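Rhamnonate dehydratase (Gibberella zeae PH-1, PDB 3FXG) probably dehydrates L-rhamnonate to its 2-keto-3-deoxy product, as a magnesium-dependent lyase of the enolase superfamily. Local coordinates at residues G23-L37 with L347-G361. Residues are numbered along the deposited sequence; the frame is centred on the assembly and turned at random.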
loop_
_atom_site.group_PDB
_atom_site.type_symbol
_atom_site.label_atom_id
_atom_site.label_comp_id
_atom_site.label_asym_id
_atom_site.label_seq_id
_atom_site.Cartn_x
_atom_site.Cartn_y
_atom_site.Cartn_z
ATOM N N GLY A 23 -3.459 31.211 -39.339
ATOM C CA GLY A 23 -2.931 30.122 -40.143
ATOM C C GLY A 23 -1.427 30.067 -40.354
ATOM O O GLY A 23 -0.961 29.392 -41.271
ATOM N N SER A 24 -0.660 30.765 -39.526
ATOM C CA SER A 24 0.794 30.744 -39.658
ATOM C C SER A 24 1.453 30.871 -38.291
ATOM O O SER A 24 1.123 31.764 -37.512
ATOM C CB SER A 24 1.268 31.875 -40.577
ATOM O OG SER A 24 0.902 33.140 -40.059
ATOM N N GLY A 25 2.387 29.974 -38.002
ATOM C CA GLY A 25 3.060 30.007 -36.718
ATOM C C GLY A 25 2.697 28.797 -35.878
ATOM O O GLY A 25 1.904 27.951 -36.301
ATOM N N GLY A 26 3.265 28.730 -34.679
ATOM C CA GLY A 26 3.027 27.606 -33.790
ATOM C C GLY A 26 1.638 27.390 -33.210
ATOM O O GLY A 26 1.353 26.298 -32.715
ATOM N N ASP A 27 0.770 28.398 -33.251
ATOM C CA ASP A 27 -0.574 28.230 -32.693
ATOM C C ASP A 27 -1.485 27.461 -33.648
ATOM O O ASP A 27 -2.119 28.045 -34.529
ATOM C CB ASP A 27 -1.201 29.589 -32.369
ATOM C CG ASP A 27 -2.460 29.464 -31.522
ATOM O OD1 ASP A 27 -3.004 28.339 -31.422
ATOM O OD2 ASP A 27 -2.909 30.491 -30.963
ATOM N N TYR A 28 -1.551 26.147 -33.447
ATOM C CA TYR A 28 -2.361 25.247 -34.270
ATOM C C TYR A 28 -3.822 25.661 -34.437
ATOM O O TYR A 28 -4.415 25.438 -35.493
ATOM C CB TYR A 28 -2.383 23.841 -33.664
ATOM C CG TYR A 28 -1.054 23.290 -33.212
ATOM C CD1 TYR A 28 -0.115 22.817 -34.131
ATOM C CD2 TYR A 28 -0.758 23.187 -31.852
ATOM C CE1 TYR A 28 1.087 22.248 -33.701
ATOM C CE2 TYR A 28 0.432 22.627 -31.415
ATOM C CZ TYR A 28 1.348 22.155 -32.340
ATOM O OH TYR A 28 2.509 21.568 -31.891
ATOM N N HIS A 29 -4.402 26.241 -33.393
ATOM C CA HIS A 29 -5.815 26.603 -33.429
ATOM C C HIS A 29 -6.172 28.023 -33.838
ATOM O O HIS A 29 -7.347 28.383 -33.862
ATOM C CB HIS A 29 -6.448 26.273 -32.077
ATOM C CG HIS A 29 -6.026 24.944 -31.537
ATOM N ND1 HIS A 29 -4.979 24.800 -30.654
ATOM C CD2 HIS A 29 -6.457 23.691 -31.818
ATOM C CE1 HIS A 29 -4.782 23.515 -30.414
ATOM N NE2 HIS A 29 -5.665 22.821 -31.109
ATOM N N ASN A 30 -5.167 28.831 -34.159
ATOM C CA ASN A 30 -5.425 30.192 -34.598
ATOM C C ASN A 30 -5.525 30.140 -36.116
ATOM O O ASN A 30 -4.634 30.609 -36.829
ATOM C CB ASN A 30 -4.289 31.123 -34.172
ATOM C CG ASN A 30 -4.543 32.561 -34.571
ATOM O OD1 ASN A 30 -5.627 33.095 -34.338
ATOM N ND2 ASN A 30 -3.542 33.201 -35.171
ATOM N N VAL A 31 -6.616 29.555 -36.603
ATOM C CA VAL A 31 -6.831 29.409 -38.038
ATOM C C VAL A 31 -8.112 30.068 -38.541
ATOM O O VAL A 31 -8.940 30.532 -37.759
ATOM C CB VAL A 31 -6.860 27.916 -38.433
ATOM C CG1 VAL A 31 -5.531 27.261 -38.082
ATOM C CG2 VAL A 31 -8.002 27.211 -37.715
ATOM N N LYS A 32 -8.255 30.092 -39.864
ATOM C CA LYS A 32 -9.411 30.681 -40.531
ATOM C C LYS A 32 -10.695 29.913 -40.225
ATOM O O LYS A 32 -10.672 28.698 -40.020
ATOM C CB LYS A 32 -9.163 30.700 -42.045
ATOM C CG LYS A 32 -10.334 31.177 -42.886
ATOM C CD LYS A 32 -10.017 31.035 -44.375
ATOM C CE LYS A 32 -11.207 31.415 -45.246
ATOM N NZ LYS A 32 -10.924 31.216 -46.700
ATOM N N GLY A 33 -11.816 30.630 -40.190
ATOM C CA GLY A 33 -13.090 29.992 -39.913
ATOM C C GLY A 33 -13.382 28.884 -40.907
ATOM O O GLY A 33 -12.968 28.959 -42.063
ATOM N N GLY A 34 -14.092 27.851 -40.462
ATOM C CA GLY A 34 -14.419 26.742 -41.342
ATOM C C GLY A 34 -13.513 25.546 -41.123
ATOM O O GLY A 34 -13.883 24.410 -41.419
ATOM N N HIS A 35 -12.317 25.804 -40.601
ATOM C CA HIS A 35 -11.349 24.747 -40.336
ATOM C C HIS A 35 -11.944 23.806 -39.293
ATOM O O HIS A 35 -12.477 24.254 -38.271
ATOM C CB HIS A 35 -10.051 25.363 -39.813
ATOM C CG HIS A 35 -8.844 24.500 -40.006
ATOM N ND1 HIS A 35 -8.738 23.233 -39.472
ATOM C CD2 HIS A 35 -7.678 24.734 -40.655
ATOM C CE1 HIS A 35 -7.557 22.726 -39.781
ATOM N NE2 HIS A 35 -6.895 23.616 -40.497
ATOM N N TRP A 36 -11.860 22.504 -39.550
ATOM C CA TRP A 36 -12.409 21.516 -38.628
ATOM C C TRP A 36 -11.834 21.663 -37.222
ATOM O O TRP A 36 -12.472 21.286 -36.240
ATOM C CB TRP A 36 -12.140 20.091 -39.135
ATOM C CG TRP A 36 -10.703 19.670 -39.056
ATOM C CD1 TRP A 36 -9.738 19.855 -40.005
ATOM C CD2 TRP A 36 -10.061 19.016 -37.953
ATOM N NE1 TRP A 36 -8.534 19.357 -39.561
ATOM C CE2 TRP A 36 -8.705 18.838 -38.304
ATOM C CE3 TRP A 36 -10.501 18.565 -36.699
ATOM C CZ2 TRP A 36 -7.779 18.227 -37.447
ATOM C CZ3 TRP A 36 -9.580 17.958 -35.844
ATOM C CH2 TRP A 36 -8.234 17.796 -36.226
ATOM N N LEU A 37 -10.629 22.214 -37.130
ATOM C CA LEU A 37 -9.975 22.392 -35.841
ATOM C C LEU A 37 -10.746 23.301 -34.896
ATOM O O LEU A 37 -10.583 23.213 -33.676
ATOM C CB LEU A 37 -8.559 22.944 -36.034
ATOM C CG LEU A 37 -7.464 21.926 -36.361
ATOM C CD1 LEU A 37 -6.161 22.650 -36.663
ATOM C CD2 LEU A 37 -7.286 20.977 -35.182
ATOM N N LEU A 347 -1.125 16.571 -37.391
ATOM C CA LEU A 347 -2.452 17.144 -37.247
ATOM C C LEU A 347 -2.889 17.683 -38.601
ATOM O O LEU A 347 -2.359 18.690 -39.067
ATOM C CB LEU A 347 -2.412 18.264 -36.202
ATOM C CG LEU A 347 -3.718 18.884 -35.696
ATOM C CD1 LEU A 347 -3.412 19.816 -34.527
ATOM C CD2 LEU A 347 -4.410 19.641 -36.817
ATOM N N ALA A 348 -3.842 17.003 -39.234
ATOM C CA ALA A 348 -4.343 17.426 -40.540
ATOM C C ALA A 348 -4.734 18.896 -40.468
ATOM O O ALA A 348 -5.707 19.260 -39.811
ATOM C CB ALA A 348 -5.545 16.583 -40.945
ATOM N N ASN A 349 -3.971 19.740 -41.148
ATOM C CA ASN A 349 -4.238 21.167 -41.123
ATOM C C ASN A 349 -5.072 21.666 -42.299
ATOM O O ASN A 349 -5.248 22.870 -42.476
ATOM C CB ASN A 349 -2.918 21.926 -41.036
ATOM C CG ASN A 349 -2.005 21.619 -42.187
ATOM O OD1 ASN A 349 -1.782 20.453 -42.525
ATOM N ND2 ASN A 349 -1.461 22.661 -42.799
ATOM N N SER A 350 -5.578 20.744 -43.111
ATOM C CA SER A 350 -6.429 21.133 -44.224
ATOM C C SER A 350 -7.806 21.338 -43.598
ATOM O O SER A 350 -8.216 20.570 -42.730
ATOM C CB SER A 350 -6.478 20.029 -45.285
ATOM O OG SER A 350 -6.856 18.786 -44.723
ATOM N N PRO A 351 -8.534 22.379 -44.021
ATOM C CA PRO A 351 -9.864 22.646 -43.463
ATOM C C PRO A 351 -10.822 21.454 -43.400
ATOM O O PRO A 351 -11.647 21.370 -42.489
ATOM C CB PRO A 351 -10.387 23.785 -44.341
ATOM C CG PRO A 351 -9.646 23.597 -45.632
ATOM C CD PRO A 351 -8.258 23.263 -45.164
ATOM N N ASP A 352 -10.714 20.534 -44.357
ATOM C CA ASP A 352 -11.586 19.360 -44.376
ATOM C C ASP A 352 -10.890 18.094 -43.879
ATOM O O ASP A 352 -11.502 17.026 -43.819
ATOM C CB ASP A 352 -12.126 19.115 -45.787
ATOM C CG ASP A 352 -11.024 18.927 -46.815
ATOM O OD1 ASP A 352 -9.856 18.728 -46.423
ATOM O OD2 ASP A 352 -11.335 18.970 -48.024
ATOM N N GLY A 353 -9.612 18.221 -43.532
ATOM C CA GLY A 353 -8.849 17.086 -43.040
ATOM C C GLY A 353 -8.597 15.996 -44.068
ATOM O O GLY A 353 -8.318 14.854 -43.704
ATOM N N LYS A 354 -8.674 16.338 -45.350
ATOM C CA LYS A 354 -8.460 15.346 -46.400
ATOM C C LYS A 354 -7.101 15.448 -47.089
ATOM O O LYS A 354 -6.799 14.666 -47.987
ATOM C CB LYS A 354 -9.581 15.443 -47.439
ATOM C CG LYS A 354 -10.967 15.216 -46.848
ATOM C CD LYS A 354 -12.052 15.198 -47.913
ATOM C CE LYS A 354 -13.414 14.929 -47.287
ATOM N NZ LYS A 354 -14.504 14.864 -48.303
ATOM N N SER A 355 -6.283 16.407 -46.668
ATOM C CA SER A 355 -4.960 16.579 -47.257
ATOM C C SER A 355 -3.991 17.115 -46.216
ATOM O O SER A 355 -4.408 17.613 -45.174
ATOM C CB SER A 355 -5.025 17.537 -48.450
ATOM O OG SER A 355 -5.488 18.814 -48.052
ATOM N N VAL A 356 -2.699 17.006 -46.499
ATOM C CA VAL A 356 -1.680 17.478 -45.569
ATOM C C VAL A 356 -1.057 18.783 -46.044
ATOM O O VAL A 356 -0.619 18.897 -47.189
ATOM C CB VAL A 356 -0.558 16.424 -45.381
ATOM C CG1 VAL A 356 -1.153 15.108 -44.904
ATOM C CG2 VAL A 356 0.189 16.213 -46.681
ATOM N N LEU A 357 -1.032 19.768 -45.154
ATOM C CA LEU A 357 -0.461 21.075 -45.449
ATOM C C LEU A 357 0.529 21.427 -44.340
ATOM O O LEU A 357 0.506 20.819 -43.269
ATOM C CB LEU A 357 -1.572 22.125 -45.526
ATOM C CG LEU A 357 -2.648 21.892 -46.593
ATOM C CD1 LEU A 357 -3.726 22.962 -46.477
ATOM C CD2 LEU A 357 -2.015 21.917 -47.977
ATOM N N PRO A 358 1.415 22.407 -44.580
ATOM C CA PRO A 358 2.407 22.811 -43.573
ATOM C C PRO A 358 1.775 23.078 -42.209
ATOM O O PRO A 358 0.730 23.717 -42.118
ATOM C CB PRO A 358 3.016 24.071 -44.181
ATOM C CG PRO A 358 2.943 23.793 -45.653
ATOM C CD PRO A 358 1.554 23.213 -45.807
ATOM N N VAL A 359 2.416 22.589 -41.150
ATOM C CA VAL A 359 1.897 22.785 -39.799
ATOM C C VAL A 359 1.947 24.256 -39.399
ATOM O O VAL A 359 1.050 24.753 -38.719
ATOM C CB VAL A 359 2.696 21.968 -38.752
ATOM C CG1 VAL A 359 2.715 20.494 -39.135
ATOM C CG2 VAL A 359 4.107 22.507 -38.635
ATOM N N PHE A 360 2.995 24.951 -39.828
ATOM C CA PHE A 360 3.155 26.361 -39.493
ATOM C C PHE A 360 2.717 27.289 -40.623
ATOM O O PHE A 360 3.076 28.467 -40.647
ATOM C CB PHE A 360 4.612 26.644 -39.107
ATOM C CG PHE A 360 5.112 25.794 -37.969
ATOM C CD1 PHE A 360 4.419 25.743 -36.761
ATOM C CD2 PHE A 360 6.275 25.044 -38.101
ATOM C CE1 PHE A 360 4.878 24.958 -35.701
ATOM C CE2 PHE A 360 6.744 24.254 -37.048
ATOM C CZ PHE A 360 6.043 24.211 -35.845
ATOM N N GLY A 361 1.935 26.755 -41.557
ATOM C CA GLY A 361 1.445 27.564 -42.661
ATOM C C GLY A 361 2.511 28.127 -43.581
ATOM O O GLY A 361 3.487 27.448 -43.901
HETATM O O HOH W 1 0.211 27.645 -38.572
#
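Trp-36 and His-35 make three of the four hydrogen bonds across this contact, all to backbone carbonyls of 347-361. The indole, a flat donor with a single N-H, sends NE1 to Ala-348 O (2.8 Å) near the ring plane, while Trp-36 N donates to Pro-351 O (3.2 Å). Imidazole suits position 35 because its two nitrogens do different work: ND1 accepts from Leu-37 N (3.2 Å), an N-cap for helix 36-39, and NE2 makes a short but weak, bent bond to Asn-349 O (2.7 Å, 135°). With CG anti to the backbone N (chi1 -157°), the ring turns one face to Pro-351, whose CA sits over its centre in a CH-pi contact.

Branched apolar ends suit Leu-347 and Leu-37: Leu-347 CD2 meets Leu-37 CD1 tip to tip, rather tightly at 3.5 Å, and touches Trp-36 CZ2 at 3.7 Å.

At the far end, Gly-25 N donates to Phe-360 O (3.1 Å). Gly-361, at positive phi, which favours glycine, brings its CA to Gly-23 O in a CA-H...O contact.

The loop after strand 11-19, probably the active-site-capping loop of enolase-superfamily enzymes, thus packs against the loop after barrel strand 344-347, with Leu-347 about 8 Å from magnesium and the Tyr-28 hydroxyl hydrogen-bonded to Asp-298.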